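Local coordinates for protein alpha-1,2-mannosidase (Bacteroides thetaiotaomicron, PDB 2WW2) that acts as an inverting, calcium-dependent alpha-mannosidase of glycoside hydrolase family 92 in a bacterium of the human gut, at residues 75-80 with 325-330; 296-301 with 351-356; 359-364 with 401-406; 368-373 with 377-382. All blocks are in the same frame, centred on the assembly; numbering follows the deposited sequence.

Interaction 1. Residues 75-80 with 325-330; sequences NDYGTF and MYTDNG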
# COMPACT_ATOMS: atom_id res chain seq x y z
N ASN A 75 -14.57 2.68 -29.17
CA ASN A 75 -14.53 3.84 -30.05
C ASN A 75 -15.82 3.91 -30.90
O ASN A 75 -16.81 3.24 -30.56
CB ASN A 75 -13.20 3.85 -30.87
CG ASN A 75 -12.75 5.28 -31.29
OD1 ASN A 75 -13.54 6.06 -31.82
ND2 ASN A 75 -11.46 5.57 -31.11
N ASP A 76 -15.82 4.72 -31.95
CA ASP A 76 -17.07 5.17 -32.60
C ASP A 76 -17.27 4.56 -34.00
O ASP A 76 -16.36 3.92 -34.54
CB ASP A 76 -17.09 6.71 -32.71
CG ASP A 76 -18.51 7.30 -32.62
OD1 ASP A 76 -19.49 6.52 -32.65
OD2 ASP A 76 -18.64 8.55 -32.49
N TYR A 77 -18.47 4.74 -34.56
CA TYR A 77 -18.74 4.40 -35.96
C TYR A 77 -19.94 5.26 -36.40
O TYR A 77 -20.69 5.77 -35.55
CB TYR A 77 -19.05 2.90 -36.11
CG TYR A 77 -20.33 2.50 -35.41
CD1 TYR A 77 -21.55 2.54 -36.08
CD2 TYR A 77 -20.32 2.15 -34.06
CE1 TYR A 77 -22.75 2.23 -35.42
CE2 TYR A 77 -21.51 1.82 -33.39
CZ TYR A 77 -22.71 1.88 -34.08
OH TYR A 77 -23.88 1.57 -33.44
N GLY A 78 -20.10 5.42 -37.71
CA GLY A 78 -21.24 6.14 -38.31
C GLY A 78 -21.34 7.53 -37.73
O GLY A 78 -22.43 7.95 -37.37
N THR A 79 -20.22 8.23 -37.64
CA THR A 79 -20.16 9.52 -36.93
C THR A 79 -19.80 10.68 -37.87
O THR A 79 -18.97 10.52 -38.78
CB THR A 79 -19.19 9.45 -35.69
OG1 THR A 79 -19.23 10.68 -34.95
CG2 THR A 79 -17.74 9.16 -36.10
N PHE A 80 -20.44 11.83 -37.66
CA PHE A 80 -20.09 13.06 -38.35
C PHE A 80 -20.29 14.19 -37.36
O PHE A 80 -20.81 13.96 -36.25
CB PHE A 80 -20.92 13.24 -39.65
CG PHE A 80 -22.37 13.58 -39.42
CD1 PHE A 80 -22.79 14.91 -39.41
CD2 PHE A 80 -23.33 12.58 -39.29
CE1 PHE A 80 -24.13 15.24 -39.22
CE2 PHE A 80 -24.68 12.92 -39.10
CZ PHE A 80 -25.07 14.24 -39.06
N MET A 325 -33.39 -4.68 -34.16
CA MET A 325 -32.00 -4.93 -33.90
C MET A 325 -31.57 -3.89 -32.86
O MET A 325 -32.09 -2.76 -32.87
CB MET A 325 -31.17 -4.80 -35.19
CG MET A 325 -29.67 -5.06 -35.00
SD MET A 325 -29.24 -6.62 -34.20
CE MET A 325 -29.94 -7.83 -35.36
N TYR A 326 -30.68 -4.29 -31.96
CA TYR A 326 -30.03 -3.36 -31.01
C TYR A 326 -28.55 -3.56 -31.12
O TYR A 326 -28.09 -4.60 -31.59
CB TYR A 326 -30.42 -3.69 -29.55
CG TYR A 326 -31.77 -3.18 -29.15
CD1 TYR A 326 -31.89 -2.08 -28.28
CD2 TYR A 326 -32.94 -3.77 -29.65
CE1 TYR A 326 -33.15 -1.59 -27.93
CE2 TYR A 326 -34.20 -3.29 -29.29
CZ TYR A 326 -34.29 -2.21 -28.42
OH TYR A 326 -35.54 -1.74 -28.09
N THR A 327 -27.78 -2.61 -30.61
CA THR A 327 -26.35 -2.83 -30.55
C THR A 327 -25.68 -1.91 -29.54
O THR A 327 -26.37 -1.24 -28.77
CB THR A 327 -25.70 -2.64 -31.94
OG1 THR A 327 -24.34 -3.07 -31.85
CG2 THR A 327 -25.75 -1.15 -32.35
N ASP A 328 -24.35 -1.91 -29.53
CA ASP A 328 -23.55 -1.14 -28.59
C ASP A 328 -23.74 -1.59 -27.16
O ASP A 328 -24.32 -0.89 -26.33
CB ASP A 328 -23.80 0.35 -28.77
CG ASP A 328 -23.22 0.84 -30.08
OD1 ASP A 328 -22.07 0.44 -30.38
OD2 ASP A 328 -23.93 1.56 -30.82
N ASN A 329 -23.25 -2.79 -26.87
CA ASN A 329 -23.41 -3.36 -25.55
C ASN A 329 -22.35 -4.41 -25.34
O ASN A 329 -22.13 -5.20 -26.25
CB ASN A 329 -24.78 -4.06 -25.46
CG ASN A 329 -25.49 -3.70 -24.22
OD1 ASN A 329 -26.05 -4.55 -23.52
ND2 ASN A 329 -25.48 -2.40 -23.91
N GLY A 330 -21.74 -4.42 -24.16
CA GLY A 330 -20.96 -5.56 -23.69
C GLY A 330 -21.74 -6.33 -22.64
O GLY A 330 -21.82 -5.91 -21.47
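The carboxylate of D328 lies at the edge of the Y77 ring, with D328 CG in the ring plane. The ring and carboxylate planes are turned about 32° apart. Y77 sits in the N-terminal beta-rich domain of the GH92 fold, and D328 in the catalytic domain, so this buried contact joins the two. The side chains come from opposite directions. Y77 OH donates a hydrogen bond to D328 OD2 over 2.6 Å. The hydroxyl reaches the syn side of that oxygen, 24° out of the carboxylate plane. D328 OD1 lies 3.4 Å from Y77 CE2. The Y77 side chain also touches R299, at the hydroxyl end, and F301, at the hydroxyl and the nearby ring edge, both of strand 299-304.

The carboxylate has further partners. R299 NE forms a salt bridge to OD2, and S372 OG bonds to OD1. Together with Y77 they fix the rotation of the group. On the backbone, D328 and N329 both face A371 in a G1 beta bulge, and D328 has the positive phi of such a bulge. At the root of the tyrosine, Y77 N donates to D76 OD1 over 2.8 Å, from above the carboxylate plane. The T327 hydroxyl, opposite the backbone N (chi1 -171°), bonds to P373 O. That leaves the methyl facing the tyrosine, with T327 CG2 3.5 Å from Y77 OH.

Interaction 2. Residues 296-301 with 351-356; sequences LFPREF and ERVTQS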
# COMPACT_ATOMS: atom_id res chain seq x y z
N LEU A 296 -29.61 4.51 -21.74
CA LEU A 296 -28.98 4.86 -23.02
C LEU A 296 -28.67 3.65 -23.91
O LEU A 296 -28.93 3.68 -25.11
CB LEU A 296 -27.70 5.66 -22.79
CG LEU A 296 -27.89 7.07 -22.18
CD1 LEU A 296 -26.53 7.68 -21.84
CD2 LEU A 296 -28.72 7.98 -23.10
N PHE A 297 -28.11 2.59 -23.32
CA PHE A 297 -27.63 1.42 -24.10
C PHE A 297 -28.34 0.15 -23.63
O PHE A 297 -28.81 0.09 -22.50
CB PHE A 297 -26.12 1.20 -23.87
CG PHE A 297 -25.25 2.37 -24.25
CD1 PHE A 297 -24.68 2.44 -25.52
CD2 PHE A 297 -24.97 3.37 -23.33
CE1 PHE A 297 -23.85 3.50 -25.88
CE2 PHE A 297 -24.14 4.45 -23.67
CZ PHE A 297 -23.58 4.52 -24.95
N PRO A 298 -28.44 -0.87 -24.50
CA PRO A 298 -28.01 -0.81 -25.89
C PRO A 298 -28.94 0.10 -26.69
O PRO A 298 -30.11 0.29 -26.32
CB PRO A 298 -28.14 -2.27 -26.36
CG PRO A 298 -29.32 -2.80 -25.54
CD PRO A 298 -29.08 -2.16 -24.16
N ARG A 299 -28.45 0.63 -27.80
CA ARG A 299 -29.28 1.50 -28.63
C ARG A 299 -30.15 0.69 -29.58
O ARG A 299 -29.77 -0.40 -30.07
CB ARG A 299 -28.43 2.49 -29.43
CG ARG A 299 -27.66 1.83 -30.61
CD ARG A 299 -26.84 2.89 -31.38
NE ARG A 299 -25.77 3.41 -30.53
CZ ARG A 299 -25.84 4.52 -29.80
NH1 ARG A 299 -26.92 5.30 -29.84
NH2 ARG A 299 -24.81 4.86 -29.04
N GLU A 300 -31.35 1.22 -29.84
CA GLU A 300 -32.19 0.73 -30.94
C GLU A 300 -31.39 0.93 -32.23
O GLU A 300 -30.76 1.97 -32.40
CB GLU A 300 -33.50 1.52 -31.00
CG GLU A 300 -34.32 1.42 -29.71
CD GLU A 300 -35.41 2.49 -29.57
OE1 GLU A 300 -35.53 3.37 -30.45
OE2 GLU A 300 -36.12 2.45 -28.54
N PHE A 301 -31.39 -0.07 -33.11
CA PHE A 301 -30.68 0.04 -34.38
C PHE A 301 -31.65 -0.16 -35.55
O PHE A 301 -31.25 -0.43 -36.70
CB PHE A 301 -29.56 -1.01 -34.41
CG PHE A 301 -28.41 -0.63 -35.30
CD1 PHE A 301 -27.55 0.40 -34.94
CD2 PHE A 301 -28.17 -1.32 -36.49
CE1 PHE A 301 -26.47 0.76 -35.78
CE2 PHE A 301 -27.09 -0.98 -37.30
CZ PHE A 301 -26.25 0.08 -36.94
N GLU A 351 -38.16 -7.29 -24.43
CA GLU A 351 -38.88 -8.06 -25.46
C GLU A 351 -38.18 -7.93 -26.82
O GLU A 351 -38.07 -8.92 -27.56
CB GLU A 351 -40.35 -7.62 -25.58
CG GLU A 351 -41.24 -8.06 -24.41
CD GLU A 351 -42.65 -7.51 -24.47
OE1 GLU A 351 -42.95 -6.64 -25.31
OE2 GLU A 351 -43.48 -7.96 -23.67
N ARG A 352 -37.75 -6.72 -27.16
CA ARG A 352 -37.11 -6.47 -28.46
C ARG A 352 -35.61 -6.85 -28.45
O ARG A 352 -35.07 -7.35 -29.45
CB ARG A 352 -37.29 -5.01 -28.89
CG ARG A 352 -38.75 -4.58 -29.01
CD ARG A 352 -38.89 -3.17 -29.58
NE ARG A 352 -38.40 -2.15 -28.65
CZ ARG A 352 -39.20 -1.37 -27.92
NH1 ARG A 352 -40.52 -1.51 -27.99
NH2 ARG A 352 -38.68 -0.46 -27.10
N VAL A 353 -34.95 -6.60 -27.31
CA VAL A 353 -33.53 -6.94 -27.17
C VAL A 353 -33.32 -8.43 -27.31
O VAL A 353 -32.37 -8.89 -27.98
CB VAL A 353 -32.96 -6.47 -25.81
CG1 VAL A 353 -31.59 -7.12 -25.55
CG2 VAL A 353 -32.83 -4.94 -25.79
N THR A 354 -34.19 -9.22 -26.67
CA THR A 354 -34.03 -10.68 -26.75
C THR A 354 -34.24 -11.16 -28.18
O THR A 354 -33.44 -11.98 -28.68
CB THR A 354 -34.94 -11.45 -25.76
OG1 THR A 354 -36.29 -11.02 -25.93
CG2 THR A 354 -34.50 -11.16 -24.30
N GLN A 355 -35.26 -10.65 -28.85
CA GLN A 355 -35.44 -10.96 -30.28
C GLN A 355 -34.20 -10.59 -31.11
O GLN A 355 -33.83 -11.32 -32.04
CB GLN A 355 -36.61 -10.18 -30.89
CG GLN A 355 -38.00 -10.74 -30.69
CD GLN A 355 -39.05 -9.71 -31.13
OE1 GLN A 355 -39.63 -8.98 -30.29
NE2 GLN A 355 -39.24 -9.60 -32.44
N SER A 356 -33.59 -9.45 -30.81
CA SER A 356 -32.43 -8.99 -31.60
C SER A 356 -31.20 -9.88 -31.43
O SER A 356 -30.39 -10.01 -32.35
CB SER A 356 -32.08 -7.53 -31.30
OG SER A 356 -31.51 -7.38 -30.01
O HOH W 1 -35.84 0.52 -26.85
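E300 and R352 make the charged half of this contact, and P298 and V353 the apolar half. E300 OE2 lies 4.1 Å from R352 NH2, too far for a salt bridge. The oxygen also sits well out of the guanidinium plane, and the two flat groups are nearly perpendicular (89°). Opposite charge may still favour the pair, but no N-H of R352 points at the oxygen.

A water bridges the two groups. It donates to E300 OE2 over 2.6 Å and accepts from R352 NH2 over 3.0 Å. It meets the guanidinium at its edge, in the plane. The R352 chain bends at chi3 (-69°). Its NE bonds to Y326 OH while NH2 takes the water.

The apolar touch is narrow. P298 CG meets V353 CG2 at 4.1 Å, with the two side chains crossing at about a right angle. The peptide bond before P298 is cis.

The contact joins helix 347-364 to the start of strand 299-304 in the catalytic domain. Helix 338-345 packs beside both apolar residues through H339. L387 of helix 383-393 also touches V353, and strand 326-330 runs antiparallel next to strand 299-304.

Interaction 3. Residues 359-364 with 401-406; sequences NAYNES and AEKALE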
# COMPACT_ATOMS: atom_id res chain seq x y z
N ASN A 359 -31.85 -12.63 -33.77
CA ASN A 359 -31.64 -12.14 -35.12
C ASN A 359 -30.15 -12.10 -35.45
O ASN A 359 -29.74 -12.49 -36.53
CB ASN A 359 -32.25 -10.73 -35.29
CG ASN A 359 -33.76 -10.73 -35.24
OD1 ASN A 359 -34.40 -11.76 -35.42
ND2 ASN A 359 -34.34 -9.56 -34.98
N ALA A 360 -29.33 -11.60 -34.53
CA ALA A 360 -27.88 -11.53 -34.76
C ALA A 360 -27.34 -12.93 -34.96
O ALA A 360 -26.48 -13.17 -35.83
CB ALA A 360 -27.18 -10.84 -33.55
N TYR A 361 -27.85 -13.87 -34.17
CA TYR A 361 -27.47 -15.29 -34.32
C TYR A 361 -27.85 -15.81 -35.70
O TYR A 361 -27.05 -16.50 -36.35
CB TYR A 361 -28.12 -16.14 -33.21
CG TYR A 361 -28.04 -17.64 -33.44
CD1 TYR A 361 -26.87 -18.35 -33.17
CD2 TYR A 361 -29.14 -18.35 -33.90
CE1 TYR A 361 -26.81 -19.73 -33.38
CE2 TYR A 361 -29.09 -19.72 -34.10
CZ TYR A 361 -27.92 -20.40 -33.84
OH TYR A 361 -27.90 -21.76 -34.04
N ASN A 362 -29.06 -15.48 -36.17
CA ASN A 362 -29.49 -15.95 -37.49
C ASN A 362 -28.62 -15.33 -38.58
O ASN A 362 -28.27 -15.98 -39.56
CB ASN A 362 -30.98 -15.63 -37.74
CG ASN A 362 -31.91 -16.50 -36.92
OD1 ASN A 362 -31.55 -17.61 -36.54
ND2 ASN A 362 -33.11 -16.01 -36.65
N GLU A 363 -28.26 -14.06 -38.40
CA GLU A 363 -27.50 -13.33 -39.41
C GLU A 363 -25.99 -13.61 -39.41
O GLU A 363 -25.32 -13.34 -40.40
CB GLU A 363 -27.78 -11.82 -39.25
CG GLU A 363 -29.16 -11.45 -39.72
CD GLU A 363 -29.77 -10.27 -38.98
OE1 GLU A 363 -29.02 -9.38 -38.52
OE2 GLU A 363 -31.00 -10.23 -38.86
N SER A 364 -25.45 -14.14 -38.31
CA SER A 364 -24.00 -14.30 -38.20
C SER A 364 -23.51 -15.68 -37.77
O SER A 364 -22.33 -15.99 -37.89
CB SER A 364 -23.43 -13.27 -37.21
OG SER A 364 -23.69 -13.68 -35.88
N ALA A 401 -38.57 -20.85 -28.29
CA ALA A 401 -37.84 -21.63 -27.30
C ALA A 401 -36.78 -22.53 -27.92
O ALA A 401 -35.64 -22.58 -27.45
CB ALA A 401 -38.82 -22.47 -26.45
N GLU A 402 -37.15 -23.27 -28.96
CA GLU A 402 -36.24 -24.24 -29.56
C GLU A 402 -35.08 -23.56 -30.26
O GLU A 402 -33.94 -24.04 -30.20
CB GLU A 402 -36.97 -25.15 -30.55
CG GLU A 402 -38.04 -26.00 -29.90
CD GLU A 402 -37.51 -27.34 -29.48
OE1 GLU A 402 -36.27 -27.48 -29.37
OE2 GLU A 402 -38.34 -28.26 -29.27
N LYS A 403 -35.37 -22.47 -30.96
CA LYS A 403 -34.33 -21.70 -31.65
C LYS A 403 -33.39 -21.08 -30.62
O LYS A 403 -32.16 -21.08 -30.79
CB LYS A 403 -34.96 -20.62 -32.54
CG LYS A 403 -33.97 -19.56 -33.06
CD LYS A 403 -32.95 -20.16 -34.05
CE LYS A 403 -33.49 -20.17 -35.47
NZ LYS A 403 -32.71 -21.13 -36.32
N ALA A 404 -33.96 -20.53 -29.54
CA ALA A 404 -33.12 -19.94 -28.49
C ALA A 404 -32.21 -21.00 -27.86
O ALA A 404 -31.03 -20.77 -27.66
CB ALA A 404 -33.96 -19.23 -27.42
N LEU A 405 -32.77 -22.18 -27.56
CA LEU A 405 -31.96 -23.23 -26.97
C LEU A 405 -30.80 -23.64 -27.90
O LEU A 405 -29.68 -23.91 -27.44
CB LEU A 405 -32.81 -24.47 -26.65
CG LEU A 405 -32.02 -25.61 -25.99
CD1 LEU A 405 -31.27 -25.15 -24.73
CD2 LEU A 405 -32.94 -26.78 -25.66
N GLU A 406 -31.09 -23.72 -29.20
CA GLU A 406 -30.09 -24.12 -30.19
C GLU A 406 -28.95 -23.11 -30.21
O GLU A 406 -27.77 -23.48 -30.21
CB GLU A 406 -30.74 -24.22 -31.57
CG GLU A 406 -29.79 -24.31 -32.74
CD GLU A 406 -30.50 -24.03 -34.08
OE1 GLU A 406 -31.32 -24.87 -34.49
OE2 GLU A 406 -30.23 -22.99 -34.71
O HOH W 2 -30.04 -19.69 -37.45
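Y361 and E406 both hold CG anti to the backbone N (chi1 168° and 166°). Y361 points at the other helix, and the end of the E406 chain comes round to meet it. The helices are 347-364 and 401-413, in the helical catalytic domain, whose family fold is an (alpha/alpha)6 barrel. Here their axes pass 11.1 Å apart and cross at 63°. Long side chains fill that distance.

Y361 OH donates to E406 OE2 over 2.7 Å. It reaches the anti side of the oxygen, close to the carboxylate plane. The same oxygen lies in the plane of the Y361 ring, at its edge. The E406 chain beyond CG is extended and meets the tyrosine side chain at about a right angle. K403 comes to the same ring edge, with K403 CD 3.9 Å from Y361 CE2. Its chain bends at chi2 and chi3, and this curl carries the amine back toward E406. The salt bridge K403 NZ to E406 OE2 is long and weak, at 3.5 Å.

A phenylalanine in place of Y361 would keep the ring but is likely to leave E406 OE2 without its hydroxyl donor and the carboxylate freer to turn.

N362, also at the surface, puts OD1 3.4 Å from K403 CE. A water completes this side, donating to N362 OD1 over 2.7 Å and accepting from K403 NZ over 3.2 Å.

Interaction 4. Residues 368-373 with 377-382; sequences PEWASP and GCMIGN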
# COMPACT_ATOMS: atom_id res chain seq x y z
N PRO A 368 -24.27 -12.27 -30.11
CA PRO A 368 -23.22 -11.32 -29.76
C PRO A 368 -22.88 -11.37 -28.27
O PRO A 368 -23.71 -11.82 -27.46
CB PRO A 368 -23.84 -9.97 -30.10
CG PRO A 368 -25.33 -10.18 -29.99
CD PRO A 368 -25.58 -11.64 -30.32
N GLU A 369 -21.67 -10.91 -27.92
CA GLU A 369 -21.27 -10.76 -26.53
C GLU A 369 -20.88 -9.29 -26.33
O GLU A 369 -21.50 -8.60 -25.54
CB GLU A 369 -20.14 -11.73 -26.15
CG GLU A 369 -20.50 -13.23 -26.27
CD GLU A 369 -21.59 -13.70 -25.32
OE1 GLU A 369 -21.97 -12.93 -24.42
OE2 GLU A 369 -22.10 -14.85 -25.48
N TRP A 370 -19.89 -8.82 -27.09
CA TRP A 370 -19.66 -7.38 -27.27
C TRP A 370 -20.01 -7.04 -28.73
O TRP A 370 -19.48 -7.67 -29.65
CB TRP A 370 -18.19 -7.00 -26.97
CG TRP A 370 -18.06 -5.95 -25.88
CD1 TRP A 370 -17.55 -6.13 -24.63
CD2 TRP A 370 -18.49 -4.58 -25.96
NE1 TRP A 370 -17.61 -4.94 -23.91
CE2 TRP A 370 -18.18 -3.97 -24.71
CE3 TRP A 370 -19.07 -3.79 -26.96
CZ2 TRP A 370 -18.46 -2.63 -24.44
CZ3 TRP A 370 -19.38 -2.46 -26.69
CH2 TRP A 370 -19.06 -1.89 -25.43
N ALA A 371 -20.90 -6.08 -28.93
CA ALA A 371 -21.33 -5.66 -30.27
C ALA A 371 -21.18 -4.15 -30.40
O ALA A 371 -21.63 -3.41 -29.51
CB ALA A 371 -22.81 -6.04 -30.50
N SER A 372 -20.59 -3.71 -31.50
CA SER A 372 -20.49 -2.28 -31.80
C SER A 372 -19.96 -2.02 -33.22
O SER A 372 -18.76 -1.83 -33.43
CB SER A 372 -19.56 -1.59 -30.78
OG SER A 372 -19.57 -0.18 -30.96
N PRO A 373 -20.85 -2.03 -34.22
CA PRO A 373 -22.26 -2.39 -34.11
C PRO A 373 -22.45 -3.90 -34.31
O PRO A 373 -23.45 -4.46 -33.87
CB PRO A 373 -22.91 -1.63 -35.27
CG PRO A 373 -21.83 -1.52 -36.32
CD PRO A 373 -20.51 -1.51 -35.57
N GLY A 377 -14.21 -7.97 -30.75
CA GLY A 377 -13.44 -8.82 -29.84
C GLY A 377 -13.15 -8.09 -28.54
O GLY A 377 -12.31 -7.21 -28.51
N CYS A 378 -13.84 -8.44 -27.46
CA CYS A 378 -13.67 -7.70 -26.20
C CYS A 378 -14.30 -8.48 -25.05
O CYS A 378 -15.40 -9.00 -25.20
CB CYS A 378 -14.36 -6.33 -26.32
SG CYS A 378 -14.11 -5.22 -24.93
N MET A 379 -13.59 -8.57 -23.93
CA MET A 379 -14.09 -9.26 -22.71
C MET A 379 -14.34 -10.75 -22.94
O MET A 379 -13.80 -11.35 -23.86
CB MET A 379 -15.33 -8.58 -22.11
CG MET A 379 -15.12 -7.09 -21.74
SD MET A 379 -13.44 -6.75 -21.09
CE MET A 379 -13.36 -7.75 -19.63
N ILE A 380 -15.16 -11.34 -22.07
CA ILE A 380 -15.27 -12.79 -22.00
C ILE A 380 -16.69 -13.23 -21.67
O ILE A 380 -17.57 -12.39 -21.41
CB ILE A 380 -14.34 -13.37 -20.89
CG1 ILE A 380 -14.82 -12.89 -19.51
CG2 ILE A 380 -12.84 -13.00 -21.14
CD1 ILE A 380 -13.98 -13.44 -18.36
N GLY A 381 -16.92 -14.54 -21.68
CA GLY A 381 -18.17 -15.09 -21.16
C GLY A 381 -19.22 -15.40 -22.22
O GLY A 381 -19.02 -15.11 -23.41
N ASN A 382 -20.34 -15.98 -21.78
CA ASN A 382 -21.46 -16.27 -22.65
C ASN A 382 -22.70 -15.63 -22.04
O ASN A 382 -23.76 -16.25 -21.89
CB ASN A 382 -21.68 -17.80 -22.76
CG ASN A 382 -20.56 -18.49 -23.55
OD1 ASN A 382 -19.88 -17.89 -24.41
ND2 ASN A 382 -20.37 -19.75 -23.26
O HOH W 3 -20.35 -12.32 -22.10
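The chain turns back on itself so that the CA atoms of W370 and C378 lie 6.1 Å apart, and those of E369 and N382 6.7 Å apart. C378 places its sulfur over one face of the W370 indole. C378 SG is 3.9 Å from the centroid of the five-membered ring, 27° off the ring normal. M379 comes alongside instead: its CG lies at the ring edge, 3.9 Å from W370 CD1, before the rest of the chain leads away.

This cysteine sulfur-aromatic contact sits where strand 370-371, outermost in a five-stranded antiparallel sheet of the catalytic domain, gives way to the loop before helix 383-393. A glycerol, probably from the crystallisation liquor, lies about 3 Å from the W370 side chain.

The E369 chain, bent at chi2, lays its carboxylate along the backbone of G381 and N382. E369 OE2 is 3.2 Å from N382 CA, and E369 CD is 3.5 Å from G381 O. E369 OE2 is also bonded to S384 OG and Q411 NE2. An alanine in place of E369 would probably leave these two groups without their acceptor and open a gap beside G381. One water lies 2.9 Å from both E369 OE1 and I380 O.

From the N terminus, interaction 1 closes the longest loop: it brings 75-80, in the N-terminal domain, to strand 326-330 of the catalytic domain. Interaction 2 opens inside that loop and closes beyond it, so the two cross. Their strands, 299-304 and 326-330, are neighbours in one sheet, joined by the backbone hydrogen bond between F301 and M325. Helix 347-364 then serves interactions 2 and 3 in turn. Interaction 3 ties it to helix 401-413, and the short turn of interaction 4 nests within the loop so closed. Strand 370-371 of interaction 4 returns to the sheet beside 326-330. A360 packs on P368 between interactions 3 and 4.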